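Local coordinates for ABC transporter, substrate binding protein (Aeropyrum pernix, PDB 3EAF) that probably captures a small solute outside the membrane and hands it to an ABC transporter, as related substrate-binding proteins do, and also binds a magnesium ion, at residues I40-K43 with R47-I50; A86-L91 with I100-A105; V297-K302 with D337-E342; E305-Q310 with K321-A326. One frame throughout, in Å; residues are numbered along the deposited sequence.

Contact 1: residues I40-K43 with R47-I50; sequences IYTK and RVNI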
loop_
_atom_site.group_PDB
_atom_site.type_symbol
_atom_site.label_atom_id
_atom_site.label_comp_id
_atom_site.label_asym_id
_atom_site.label_seq_id
_atom_site.Cartn_x
_atom_site.Cartn_y
_atom_site.Cartn_z
ATOM N N ILE A 40 1.384 -5.369 -25.153
ATOM C CA ILE A 40 2.189 -4.272 -24.620
ATOM C C ILE A 40 3.161 -3.834 -25.713
ATOM O O ILE A 40 3.922 -4.653 -26.229
ATOM C CB ILE A 40 2.991 -4.697 -23.356
ATOM C CG1 ILE A 40 2.067 -5.272 -22.277
ATOM C CG2 ILE A 40 3.787 -3.512 -22.795
ATOM C CD1 ILE A 40 2.717 -6.365 -21.424
ATOM N N TYR A 41 3.135 -2.549 -26.062
ATOM C CA TYR A 41 3.990 -2.034 -27.128
ATOM C C TYR A 41 4.866 -0.879 -26.668
ATOM O O TYR A 41 4.399 0.037 -25.987
ATOM C CB TYR A 41 3.157 -1.614 -28.347
ATOM C CG TYR A 41 2.393 -2.766 -28.949
ATOM C CD1 TYR A 41 2.989 -3.607 -29.891
ATOM C CD2 TYR A 41 1.079 -3.033 -28.556
ATOM C CE1 TYR A 41 2.287 -4.683 -30.440
ATOM C CE2 TYR A 41 0.373 -4.104 -29.097
ATOM C CZ TYR A 41 0.984 -4.923 -30.033
ATOM O OH TYR A 41 0.282 -5.983 -30.564
ATOM N N THR A 42 6.139 -0.940 -27.049
ATOM C CA THR A 42 7.069 0.163 -26.853
ATOM C C THR A 42 6.671 1.361 -27.729
ATOM O O THR A 42 5.778 1.249 -28.574
ATOM C CB THR A 42 8.508 -0.266 -27.192
ATOM O OG1 THR A 42 8.565 -0.749 -28.542
ATOM C CG2 THR A 42 8.983 -1.366 -26.239
ATOM N N LYS A 43 7.339 2.499 -27.526
ATOM C CA LYS A 43 7.096 3.715 -28.320
ATOM C C LYS A 43 7.252 3.506 -29.830
ATOM O O LYS A 43 6.514 4.097 -30.619
ATOM C CB LYS A 43 8.004 4.863 -27.859
ATOM C CG LYS A 43 7.494 5.615 -26.636
ATOM C CD LYS A 43 8.178 6.976 -26.478
ATOM C CE LYS A 43 9.658 6.855 -26.125
ATOM N NZ LYS A 43 10.351 8.183 -26.062
ATOM N N ARG A 47 6.318 -5.322 -29.769
ATOM C CA ARG A 47 5.554 -6.014 -28.742
ATOM C C ARG A 47 6.463 -6.548 -27.648
ATOM O O ARG A 47 7.535 -7.102 -27.922
ATOM C CB ARG A 47 4.706 -7.154 -29.315
ATOM C CG ARG A 47 3.799 -7.809 -28.275
ATOM C CD ARG A 47 2.711 -8.622 -28.917
ATOM N NE ARG A 47 1.741 -9.103 -27.934
ATOM C CZ ARG A 47 0.642 -9.782 -28.242
ATOM N NH1 ARG A 47 0.369 -10.071 -29.510
ATOM N NH2 ARG A 47 -0.185 -10.177 -27.284
ATOM N N VAL A 48 6.015 -6.359 -26.411
ATOM C CA VAL A 48 6.721 -6.849 -25.235
ATOM C C VAL A 48 5.871 -7.900 -24.533
ATOM O O VAL A 48 4.674 -7.698 -24.285
ATOM C CB VAL A 48 7.104 -5.701 -24.262
ATOM C CG1 VAL A 48 7.876 -6.244 -23.047
ATOM C CG2 VAL A 48 7.944 -4.660 -24.981
ATOM N N ASN A 49 6.500 -9.037 -24.265
ATOM C CA ASN A 49 5.927 -10.087 -23.444
ATOM C C ASN A 49 6.617 -10.084 -22.094
ATOM O O ASN A 49 7.847 -10.010 -22.017
ATOM C CB ASN A 49 6.107 -11.452 -24.112
ATOM C CG ASN A 49 5.563 -11.478 -25.524
ATOM O OD1 ASN A 49 6.322 -11.544 -26.489
ATOM N ND2 ASN A 49 4.247 -11.378 -25.654
ATOM N N ILE A 50 5.824 -10.155 -21.030
ATOM C CA ILE A 50 6.390 -10.230 -19.691
ATOM C C ILE A 50 6.343 -11.663 -19.191
ATOM O O ILE A 50 5.257 -12.245 -19.013
ATOM C CB ILE A 50 5.692 -9.277 -18.686
ATOM C CG1 ILE A 50 5.836 -7.814 -19.144
ATOM C CG2 ILE A 50 6.281 -9.466 -17.292
ATOM C CD1 ILE A 50 5.258 -6.794 -18.188
HETATM O O HOH W 1 2.047 -8.252 -25.053
#

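Contact 2: residues A86-L91 with I100-A105; sequences ADTEKL and ITYISA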
loop_
_atom_site.group_PDB
_atom_site.type_symbol
_atom_site.label_atom_id
_atom_site.label_comp_id
_atom_site.label_asym_id
_atom_site.label_seq_id
_atom_site.Cartn_x
_atom_site.Cartn_y
_atom_site.Cartn_z
ATOM N N ALA A 86 10.232 -4.087 5.347
ATOM C CA ALA A 86 11.554 -4.513 5.817
ATOM C C ALA A 86 12.447 -4.969 4.664
ATOM O O ALA A 86 13.543 -4.437 4.484
ATOM C CB ALA A 86 11.443 -5.618 6.891
ATOM N N ASP A 87 11.977 -5.937 3.879
ATOM C CA ASP A 87 12.787 -6.439 2.765
ATOM C C ASP A 87 13.014 -5.427 1.633
ATOM O O ASP A 87 14.124 -5.339 1.104
ATOM C CB ASP A 87 12.305 -7.801 2.236
ATOM C CG ASP A 87 10.817 -7.845 1.950
ATOM O OD1 ASP A 87 10.011 -7.961 2.903
ATOM O OD2 ASP A 87 10.453 -7.823 0.761
ATOM N N THR A 88 11.977 -4.660 1.279
ATOM C CA THR A 88 12.102 -3.640 0.233
ATOM C C THR A 88 13.146 -2.592 0.620
ATOM O O THR A 88 13.952 -2.181 -0.225
ATOM C CB THR A 88 10.746 -2.963 -0.124
ATOM O OG1 THR A 88 9.732 -3.954 -0.317
ATOM C CG2 THR A 88 10.873 -2.132 -1.397
ATOM N N GLU A 89 13.123 -2.169 1.890
ATOM C CA GLU A 89 14.117 -1.233 2.444
ATOM C C GLU A 89 15.530 -1.808 2.445
ATOM O O GLU A 89 16.486 -1.140 2.023
ATOM C CB GLU A 89 13.730 -0.787 3.865
ATOM C CG GLU A 89 12.725 0.370 3.913
ATOM C CD GLU A 89 12.386 0.832 5.326
ATOM O OE1 GLU A 89 13.071 0.396 6.277
ATOM O OE2 GLU A 89 11.430 1.631 5.481
ATOM N N LYS A 90 15.651 -3.043 2.927
ATOM C CA LYS A 90 16.926 -3.752 2.977
ATOM C C LYS A 90 17.560 -3.862 1.590
ATOM O O LYS A 90 18.774 -3.685 1.442
ATOM C CB LYS A 90 16.734 -5.143 3.600
ATOM C CG LYS A 90 17.978 -6.051 3.619
ATOM C CD LYS A 90 18.958 -5.674 4.730
ATOM C CE LYS A 90 20.037 -6.759 4.928
ATOM N NZ LYS A 90 19.588 -7.884 5.826
ATOM N N LEU A 91 16.732 -4.126 0.579
ATOM C CA LEU A 91 17.222 -4.323 -0.788
ATOM C C LEU A 91 17.400 -3.041 -1.595
ATOM O O LEU A 91 18.008 -3.071 -2.664
ATOM C CB LEU A 91 16.302 -5.273 -1.548
ATOM C CG LEU A 91 16.298 -6.735 -1.093
ATOM C CD1 LEU A 91 15.073 -7.446 -1.644
ATOM C CD2 LEU A 91 17.586 -7.449 -1.512
ATOM N N ILE A 100 17.623 -2.500 -11.055
ATOM C CA ILE A 100 16.347 -3.211 -11.176
ATOM C C ILE A 100 15.224 -2.317 -10.645
ATOM O O ILE A 100 15.243 -1.921 -9.469
ATOM C CB ILE A 100 16.381 -4.565 -10.403
ATOM C CG1 ILE A 100 17.445 -5.501 -11.003
ATOM C CG2 ILE A 100 14.993 -5.235 -10.383
ATOM C CD1 ILE A 100 17.628 -6.836 -10.260
ATOM N N THR A 101 14.270 -1.972 -11.513
ATOM C CA THR A 101 13.110 -1.159 -11.114
ATOM C C THR A 101 12.246 -1.950 -10.123
ATOM O O THR A 101 11.842 -3.083 -10.402
ATOM C CB THR A 101 12.271 -0.697 -12.337
ATOM O OG1 THR A 101 12.975 0.329 -13.043
ATOM C CG2 THR A 101 10.914 -0.137 -11.900
ATOM N N TYR A 102 11.973 -1.347 -8.969
ATOM C CA TYR A 102 11.322 -2.061 -7.873
ATOM C C TYR A 102 10.044 -1.340 -7.472
ATOM O O TYR A 102 10.092 -0.226 -6.939
ATOM C CB TYR A 102 12.281 -2.163 -6.678
ATOM C CG TYR A 102 12.069 -3.378 -5.798
ATOM C CD1 TYR A 102 12.907 -4.481 -5.905
ATOM C CD2 TYR A 102 11.042 -3.419 -4.861
ATOM C CE1 TYR A 102 12.727 -5.604 -5.110
ATOM C CE2 TYR A 102 10.850 -4.548 -4.053
ATOM C CZ TYR A 102 11.702 -5.630 -4.187
ATOM O OH TYR A 102 11.534 -6.747 -3.406
ATOM N N ILE A 103 8.907 -1.975 -7.750
ATOM C CA ILE A 103 7.599 -1.417 -7.436
ATOM C C ILE A 103 6.955 -2.252 -6.336
ATOM O O ILE A 103 6.645 -3.437 -6.533
ATOM C CB ILE A 103 6.673 -1.348 -8.677
ATOM C CG1 ILE A 103 7.350 -0.554 -9.805
ATOM C CG2 ILE A 103 5.318 -0.724 -8.292
ATOM C CD1 ILE A 103 6.690 -0.678 -11.183
ATOM N N SER A 104 6.740 -1.623 -5.182
ATOM C CA SER A 104 6.407 -2.361 -3.973
ATOM C C SER A 104 5.024 -2.074 -3.430
ATOM O O SER A 104 4.483 -0.978 -3.593
ATOM C CB SER A 104 7.454 -2.087 -2.888
ATOM O OG SER A 104 7.577 -0.697 -2.629
ATOM N N ALA A 105 4.460 -3.087 -2.786
ATOM C CA ALA A 105 3.312 -2.920 -1.919
ATOM C C ALA A 105 3.659 -2.065 -0.699
ATOM O O ALA A 105 2.800 -1.359 -0.177
ATOM C CB ALA A 105 2.796 -4.255 -1.487
HETATM O O HOH W 2 9.815 -6.610 -1.441
#

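Contact 3: residues V297-K302 with D337-E342; sequences VWLLIK and DTIDYE. With MG (magnesium ion), chain C.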
loop_
_atom_site.group_PDB
_atom_site.type_symbol
_atom_site.label_atom_id
_atom_site.label_comp_id
_atom_site.label_asym_id
_atom_site.label_seq_id
_atom_site.Cartn_x
_atom_site.Cartn_y
_atom_site.Cartn_z
ATOM N N VAL A 297 1.576 -3.596 -11.252
ATOM C CA VAL A 297 1.934 -4.129 -12.567
ATOM C C VAL A 297 1.640 -3.090 -13.660
ATOM O O VAL A 297 2.464 -2.877 -14.559
ATOM C CB VAL A 297 1.201 -5.459 -12.846
ATOM C CG1 VAL A 297 1.438 -5.930 -14.269
ATOM C CG2 VAL A 297 1.640 -6.527 -11.826
ATOM N N TRP A 298 0.484 -2.431 -13.556
ATOM C CA TRP A 298 0.062 -1.449 -14.560
ATOM C C TRP A 298 1.045 -0.288 -14.657
ATOM O O TRP A 298 1.316 0.204 -15.755
ATOM C CB TRP A 298 -1.333 -0.904 -14.247
ATOM C CG TRP A 298 -2.085 -0.345 -15.438
ATOM C CD1 TRP A 298 -1.593 -0.085 -16.696
ATOM C CD2 TRP A 298 -3.465 0.034 -15.466
ATOM N NE1 TRP A 298 -2.593 0.415 -17.503
ATOM C CE2 TRP A 298 -3.748 0.505 -16.771
ATOM C CE3 TRP A 298 -4.496 0.025 -14.511
ATOM C CZ2 TRP A 298 -5.018 0.967 -17.143
ATOM C CZ3 TRP A 298 -5.766 0.475 -14.891
ATOM C CH2 TRP A 298 -6.011 0.930 -16.197
ATOM N N LEU A 299 1.563 0.161 -13.513
ATOM C CA LEU A 299 2.568 1.216 -13.509
ATOM C C LEU A 299 3.794 0.794 -14.321
ATOM O O LEU A 299 4.346 1.592 -15.071
ATOM C CB LEU A 299 2.970 1.605 -12.073
ATOM C CG LEU A 299 3.987 2.752 -11.935
ATOM C CD1 LEU A 299 3.368 4.099 -12.352
ATOM C CD2 LEU A 299 4.547 2.826 -10.518
ATOM N N LEU A 300 4.215 -0.460 -14.161
ATOM C CA LEU A 300 5.302 -1.022 -14.963
ATOM C C LEU A 300 4.974 -1.014 -16.466
ATOM O O LEU A 300 5.813 -0.628 -17.290
ATOM C CB LEU A 300 5.634 -2.446 -14.492
ATOM C CG LEU A 300 6.645 -3.251 -15.306
ATOM C CD1 LEU A 300 8.034 -2.619 -15.229
ATOM C CD2 LEU A 300 6.675 -4.699 -14.843
ATOM N N ILE A 301 3.763 -1.444 -16.813
ATOM C CA ILE A 301 3.291 -1.449 -18.204
ATOM C C ILE A 301 3.400 -0.059 -18.828
ATOM O O ILE A 301 3.890 0.090 -19.951
ATOM C CB ILE A 301 1.811 -1.937 -18.313
ATOM C CG1 ILE A 301 1.647 -3.367 -17.771
ATOM C CG2 ILE A 301 1.277 -1.803 -19.745
ATOM C CD1 ILE A 301 2.651 -4.372 -18.285
ATOM N N LYS A 302 2.952 0.954 -18.088
ATOM C CA LYS A 302 3.015 2.338 -18.560
ATOM C C LYS A 302 4.462 2.786 -18.789
ATOM O O LYS A 302 4.746 3.487 -19.764
ATOM C CB LYS A 302 2.258 3.280 -17.610
ATOM C CG LYS A 302 0.745 3.009 -17.534
ATOM C CD LYS A 302 -0.092 3.958 -18.400
ATOM C CE LYS A 302 -1.574 3.724 -18.170
ATOM N NZ LYS A 302 -2.448 4.793 -18.710
ATOM N N ASP A 337 -4.993 10.755 -6.963
ATOM C CA ASP A 337 -4.399 11.822 -7.769
ATOM C C ASP A 337 -3.497 11.134 -8.800
ATOM O O ASP A 337 -3.136 9.959 -8.632
ATOM C CB ASP A 337 -3.597 12.770 -6.866
ATOM C CG ASP A 337 -3.317 14.144 -7.507
ATOM O OD1 ASP A 337 -3.629 14.368 -8.699
ATOM O OD2 ASP A 337 -2.766 15.009 -6.793
ATOM N N THR A 338 -3.160 11.838 -9.878
ATOM C CA THR A 338 -2.241 11.299 -10.871
ATOM C C THR A 338 -0.820 11.185 -10.313
ATOM O O THR A 338 -0.472 11.832 -9.313
ATOM C CB THR A 338 -2.214 12.141 -12.161
ATOM O OG1 THR A 338 -1.979 13.514 -11.824
ATOM C CG2 THR A 338 -3.536 12.001 -12.933
ATOM N N ILE A 339 -0.008 10.385 -11.000
ATOM C CA ILE A 339 1.300 9.960 -10.518
ATOM C C ILE A 339 2.425 10.691 -11.239
ATOM O O ILE A 339 2.489 10.692 -12.465
ATOM C CB ILE A 339 1.480 8.437 -10.731
ATOM C CG1 ILE A 339 0.524 7.654 -9.829
ATOM C CG2 ILE A 339 2.927 8.016 -10.475
ATOM C CD1 ILE A 339 0.097 6.319 -10.421
ATOM N N ASP A 340 3.324 11.285 -10.459
ATOM C CA ASP A 340 4.450 12.026 -10.991
ATOM C C ASP A 340 5.622 11.917 -10.012
ATOM O O ASP A 340 5.478 12.239 -8.831
ATOM C CB ASP A 340 4.037 13.487 -11.201
ATOM C CG ASP A 340 5.009 14.263 -12.073
ATOM O OD1 ASP A 340 6.019 13.687 -12.550
ATOM O OD2 ASP A 340 4.752 15.471 -12.278
ATOM N N TYR A 341 6.768 11.457 -10.513
ATOM C CA TYR A 341 7.947 11.203 -9.685
ATOM C C TYR A 341 9.104 12.161 -9.973
ATOM O O TYR A 341 9.477 12.375 -11.124
ATOM C CB TYR A 341 8.456 9.769 -9.883
ATOM C CG TYR A 341 7.479 8.683 -9.526
ATOM C CD1 TYR A 341 7.098 8.462 -8.200
ATOM C CD2 TYR A 341 6.951 7.849 -10.514
ATOM C CE1 TYR A 341 6.211 7.443 -7.869
ATOM C CE2 TYR A 341 6.067 6.838 -10.194
ATOM C CZ TYR A 341 5.696 6.637 -8.877
ATOM O OH TYR A 341 4.809 5.626 -8.571
ATOM N N GLU A 342 9.685 12.698 -8.906
ATOM C CA GLU A 342 10.849 13.560 -8.992
ATOM C C GLU A 342 12.128 12.741 -8.802
ATOM O O GLU A 342 12.197 11.923 -7.878
ATOM C CB GLU A 342 10.746 14.634 -7.900
ATOM C CG GLU A 342 11.974 15.494 -7.725
ATOM C CD GLU A 342 11.803 16.572 -6.671
ATOM O OE1 GLU A 342 10.648 16.873 -6.291
ATOM O OE2 GLU A 342 12.835 17.113 -6.221
HETATM MG MG MG C . 8.419 13.062 -13.025
HETATM O O HOH W 3 7.378 11.012 -13.219
HETATM O O HOH W 4 8.133 14.522 -15.044
HETATM O O HOH W 5 8.714 15.341 -11.881
#

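Contact 4: residues E305-Q310 with K321-A326; sequences ESVTSQ and KEALEA. With MG (magnesium ion), chain C.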
loop_
_atom_site.group_PDB
_atom_site.type_symbol
_atom_site.label_atom_id
_atom_site.label_comp_id
_atom_site.label_asym_id
_atom_site.label_seq_id
_atom_site.Cartn_x
_atom_site.Cartn_y
_atom_site.Cartn_z
ATOM N N GLU A 305 5.594 1.174 -22.064
ATOM C CA GLU A 305 4.958 1.898 -23.166
ATOM C C GLU A 305 5.589 3.267 -23.423
ATOM O O GLU A 305 5.323 3.889 -24.454
ATOM C CB GLU A 305 3.458 2.050 -22.913
ATOM C CG GLU A 305 2.693 0.745 -22.963
ATOM C CD GLU A 305 1.261 0.865 -22.479
ATOM O OE1 GLU A 305 0.950 1.796 -21.691
ATOM O OE2 GLU A 305 0.440 0.009 -22.875
ATOM N N SER A 306 6.426 3.717 -22.483
ATOM C CA SER A 306 7.096 5.018 -22.538
ATOM C C SER A 306 8.542 4.945 -23.034
ATOM O O SER A 306 9.195 5.985 -23.177
ATOM C CB SER A 306 7.082 5.678 -21.153
ATOM O OG SER A 306 5.761 5.815 -20.664
ATOM N N VAL A 307 9.049 3.735 -23.275
ATOM C CA VAL A 307 10.425 3.567 -23.763
ATOM C C VAL A 307 10.484 2.988 -25.178
ATOM O O VAL A 307 9.518 2.386 -25.659
ATOM C CB VAL A 307 11.315 2.718 -22.801
ATOM C CG1 VAL A 307 11.376 3.352 -21.425
ATOM C CG2 VAL A 307 10.839 1.273 -22.708
ATOM N N THR A 308 11.619 3.196 -25.840
ATOM C CA THR A 308 11.910 2.538 -27.106
ATOM C C THR A 308 12.434 1.134 -26.818
ATOM O O THR A 308 12.963 0.874 -25.733
ATOM C CB THR A 308 12.959 3.313 -27.947
ATOM O OG1 THR A 308 14.229 3.297 -27.287
ATOM C CG2 THR A 308 12.522 4.755 -28.181
ATOM N N SER A 309 12.277 0.231 -27.786
ATOM C CA SER A 309 12.769 -1.136 -27.655
ATOM C C SER A 309 14.294 -1.181 -27.544
ATOM O O SER A 309 14.841 -2.031 -26.839
ATOM C CB SER A 309 12.288 -2.004 -28.823
ATOM O OG SER A 309 12.641 -1.429 -30.066
ATOM N N GLN A 310 14.972 -0.264 -28.235
ATOM C CA GLN A 310 16.430 -0.157 -28.149
ATOM C C GLN A 310 16.829 0.166 -26.711
ATOM O O GLN A 310 17.708 -0.482 -26.140
ATOM C CB GLN A 310 16.963 0.928 -29.095
ATOM C CG GLN A 310 16.800 0.620 -30.592
ATOM C CD GLN A 310 15.400 0.914 -31.132
ATOM O OE1 GLN A 310 14.616 1.653 -30.525
ATOM N NE2 GLN A 310 15.089 0.340 -32.292
ATOM N N LYS A 321 13.284 2.977 -15.032
ATOM C CA LYS A 321 13.409 3.998 -13.973
ATOM C C LYS A 321 13.277 5.413 -14.525
ATOM O O LYS A 321 12.558 6.243 -13.971
ATOM C CB LYS A 321 14.739 3.884 -13.213
ATOM C CG LYS A 321 15.246 5.253 -12.678
ATOM C CD LYS A 321 16.351 5.121 -11.676
ATOM C CE LYS A 321 17.438 6.177 -11.869
ATOM N NZ LYS A 321 16.998 7.591 -11.741
ATOM N N GLU A 322 13.990 5.680 -15.612
ATOM C CA GLU A 322 14.036 7.013 -16.190
ATOM C C GLU A 322 12.689 7.419 -16.792
ATOM O O GLU A 322 12.282 8.579 -16.685
ATOM C CB GLU A 322 15.189 7.114 -17.193
ATOM C CG GLU A 322 16.563 7.022 -16.505
ATOM C CD GLU A 322 17.743 7.200 -17.440
ATOM O OE1 GLU A 322 17.541 7.387 -18.664
ATOM O OE2 GLU A 322 18.896 7.146 -16.945
ATOM N N ALA A 323 11.999 6.452 -17.399
ATOM C CA ALA A 323 10.649 6.650 -17.911
ATOM C C ALA A 323 9.662 6.980 -16.794
ATOM O O ALA A 323 8.790 7.822 -16.970
ATOM C CB ALA A 323 10.183 5.416 -18.684
ATOM N N LEU A 324 9.795 6.310 -15.648
ATOM C CA LEU A 324 8.918 6.581 -14.506
ATOM C C LEU A 324 9.146 7.989 -13.933
ATOM O O LEU A 324 8.236 8.589 -13.366
ATOM C CB LEU A 324 9.082 5.506 -13.422
ATOM C CG LEU A 324 8.491 4.123 -13.738
ATOM C CD1 LEU A 324 9.104 3.034 -12.842
ATOM C CD2 LEU A 324 6.965 4.127 -13.635
ATOM N N GLU A 325 10.359 8.507 -14.112
ATOM C CA GLU A 325 10.723 9.852 -13.655
ATOM C C GLU A 325 10.364 10.965 -14.649
ATOM O O GLU A 325 10.315 12.140 -14.279
ATOM C CB GLU A 325 12.220 9.909 -13.316
ATOM C CG GLU A 325 12.586 9.150 -12.047
ATOM C CD GLU A 325 14.073 9.143 -11.747
ATOM O OE1 GLU A 325 14.884 9.233 -12.693
ATOM O OE2 GLU A 325 14.433 9.030 -10.555
ATOM N N ALA A 326 10.100 10.594 -15.901
ATOM C CA ALA A 326 9.926 11.577 -16.971
ATOM C C ALA A 326 8.479 11.766 -17.414
ATOM O O ALA A 326 8.221 12.546 -18.326
ATOM C CB ALA A 326 10.802 11.208 -18.175
HETATM MG MG MG C . 8.419 13.062 -13.025
HETATM O O HOH W 3 7.378 11.012 -13.219
HETATM O O HOH W 4 8.133 14.522 -15.044
HETATM O O HOH W 5 8.714 15.341 -11.881
#

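Contact 1: residues I40-K43 with R47-I50
The Tyr41 ring and the Arg47 guanidinium are turned 42° against each other on one face of a short beta hairpin, in which strand 40-41, outermost at one side of the mixed six-stranded sheet, runs antiparallel to the start of strand 47-56. Tyr41 CE1 comes obliquely to Arg47 CB at 3.6 Å, while Tyr41 OH lies alongside Arg47 CD, so the ring lies obliquely against the aliphatic part of the arginine. With CG anti to the backbone N (chi1 -175°) and the chain extended to NE, Arg47 carries its guanidinium past the phenol, where NH2 is hydrogen-bonded to the backbone O of Asn36. A water sits at the guanidinium edge, in its plane. It accepts from Arg47 NE and from Ile40 N and donates to Val48 O, so that it joins the two strands where their direct bonding is sparse.

The direct bond runs from Val48 N to Ile40 O, 2.7 Å long, the same oxygen also receiving a CA-H...O contact from Arg47. Ile40 and Val48 are on the other face and pack with Ile50 on helix 288-304. Just past strand 40-41, Thr42 CG2 crosses Val48 CG2 at about a right angle, 3.7 Å apart, while Thr42 OG1 is taken up by Asp44 and the backbone N of Val46 in the turn. Ile40 CD1 reaches along the partner strand to Ile50 CG1, 4.1 Å away.

Contact 2: residues A86-L91 with I100-A105
A beta-alpha-beta unit, strand 79-82, helix 85-98 and strand 101-104, brings these segments together: the helix packs on the parallel part of the sheet, and the strand runs back nearly antiparallel to it, with an angle of 160° and axes 10.3 Å apart. Thr88 is the central side chain on the helix. With OG1 beside the backbone N (chi1 -48°), the methyl CG2 stands anti to that N and drops between two strand residues, CG2 meeting Tyr102 CE2 obliquely at 3.6 Å and Ser104 CB at 3.7 Å. One turn on, Leu91 CD1 lies 4.0 Å from Tyr102 OH, so the phenol end is flanked by an aliphatic group as well as by water.

Direct hydrogen bonds between the segments are absent; a water among buried side chains takes their place. Thr88 OG1 is also bonded to the backbone O of Gly84, and the other carboxylate oxygen of Asp87, OD1, to the Tyr57 hydroxyl. Ser104 OG, for its part, bonds the backbone O of Ser106. The water donates to Asp87 OD2 and to Thr88 OG1, and it lies in the plane of the Tyr102 ring, at its edge, 2.6 Å from Tyr102 OH.

Contact 3: residues V297-K302 with D337-E342
Leu299 reaches from helix 288-304 to the loop that carries part of the magnesium site, meeting Ile339 and Tyr341 there. Its bond from CA to CB is directed toward the loop, and CG, anti to the backbone N (chi1 -178°), carries both methyls on in that direction. From this fork CD1 approaches Ile339 CG2 at 4.4 Å, a loose apolar contact, whereas CD2 comes to Tyr341 OH at 3.4 Å. The leucine and tyrosine side chains approach from opposite directions, and the methyl lies at the edge of the ring, near its plane. The phenol therefore meets a hydrocarbon here; its hydroxyl has a weak hydrogen bond to the backbone O of Tyr119.

At the other end of Tyr341 the backbone turns to the metal. The magnesium ion is bound by Tyr341 O at 2.3 Å and by Asp340 OD1 at 2.5 Å, with Glu325 O and three waters completing six ligands. One of these waters, 2.3 Å from the ion, also accepts a bond from Tyr341 N, so this residue grips the site through both its carbonyl and its amide. The loop thus meets the metal through Asp340 and Tyr341 O, and hydrocarbon through the Ile339 and Tyr341 side chains.

Within the fold, Leu299 also packs on Leu324 of helix 317-326, and the Tyr341 ring meets that of Phe118 edge-to-face, which places the loop against strand 117-118, the end strand of the six-stranded sheet.

Contact 4: residues E305-Q310 with K321-A326
Ser306 and Val307, in the connection between helices 288-304 and 309-315, rest on one methyl group of helix 317-326, that of Ala323. Ser306 comes first, its bond from CA to CB directed toward the helix and CB lying 4.0 Å from Ala323 CB. Its OG turns to the backbone O of Lys302, a bond to the last turn of helix 288-304, so only the carbon side of the serine is used here. Val307 follows with the closer touch: CG1, anti to the carbonyl carbon (chi1 -58°), stands 3.6 Å from the same methyl, Ala323 CB. The small alanine lets the chain come near, with CA atoms of Ser306 and Ala323 6.1 Å apart. Thr308 then serves as N-cap of helix 309-315, its OG1 accepting from the backbone N of Asp311.

Away from this contact, the helix carries a salt bridge one turn long, Lys321 NZ to Glu325 OE1, 2.8 Å, met on the syn side but 33° out of the carboxylate plane; Glu325 OE2 is hydrogen-bonded to His346 NE2. The backbone of this final stretch faces the magnesium ion: Glu325 O binds it at 2.5 Å, and Leu324 O accepts from a metal-bound water at 2.6 Å.

The contact joins the link between helices 288-304 and 309-315 to helix 317-326, where Leu324 packs on Ala303 of helix 288-304 and on strands 101-104 and 117-118.

All four contacts belong to the part of the fold around the six-stranded sheet. The touching residues of contacts 2 and 3 are all buried, those of contact 2 against the sheet itself; contacts 1 and 4 lie farther from the chain's centre and include exposed or partly exposed touching residues. Contacts 1 and 3 meet on helix 288-304 through Ile40, Ile50 and Ile301, and contact 1 also joins contact 4 by a probable backbone bond from Lys43 to Val307. Contacts 3 and 4 share the magnesium ion and its three waters, each pairing an apolar touch with metal ligands. Contacts 1 and 2 instead use water as a bridge between segments, the former beside strand backbone, the latter among side chains.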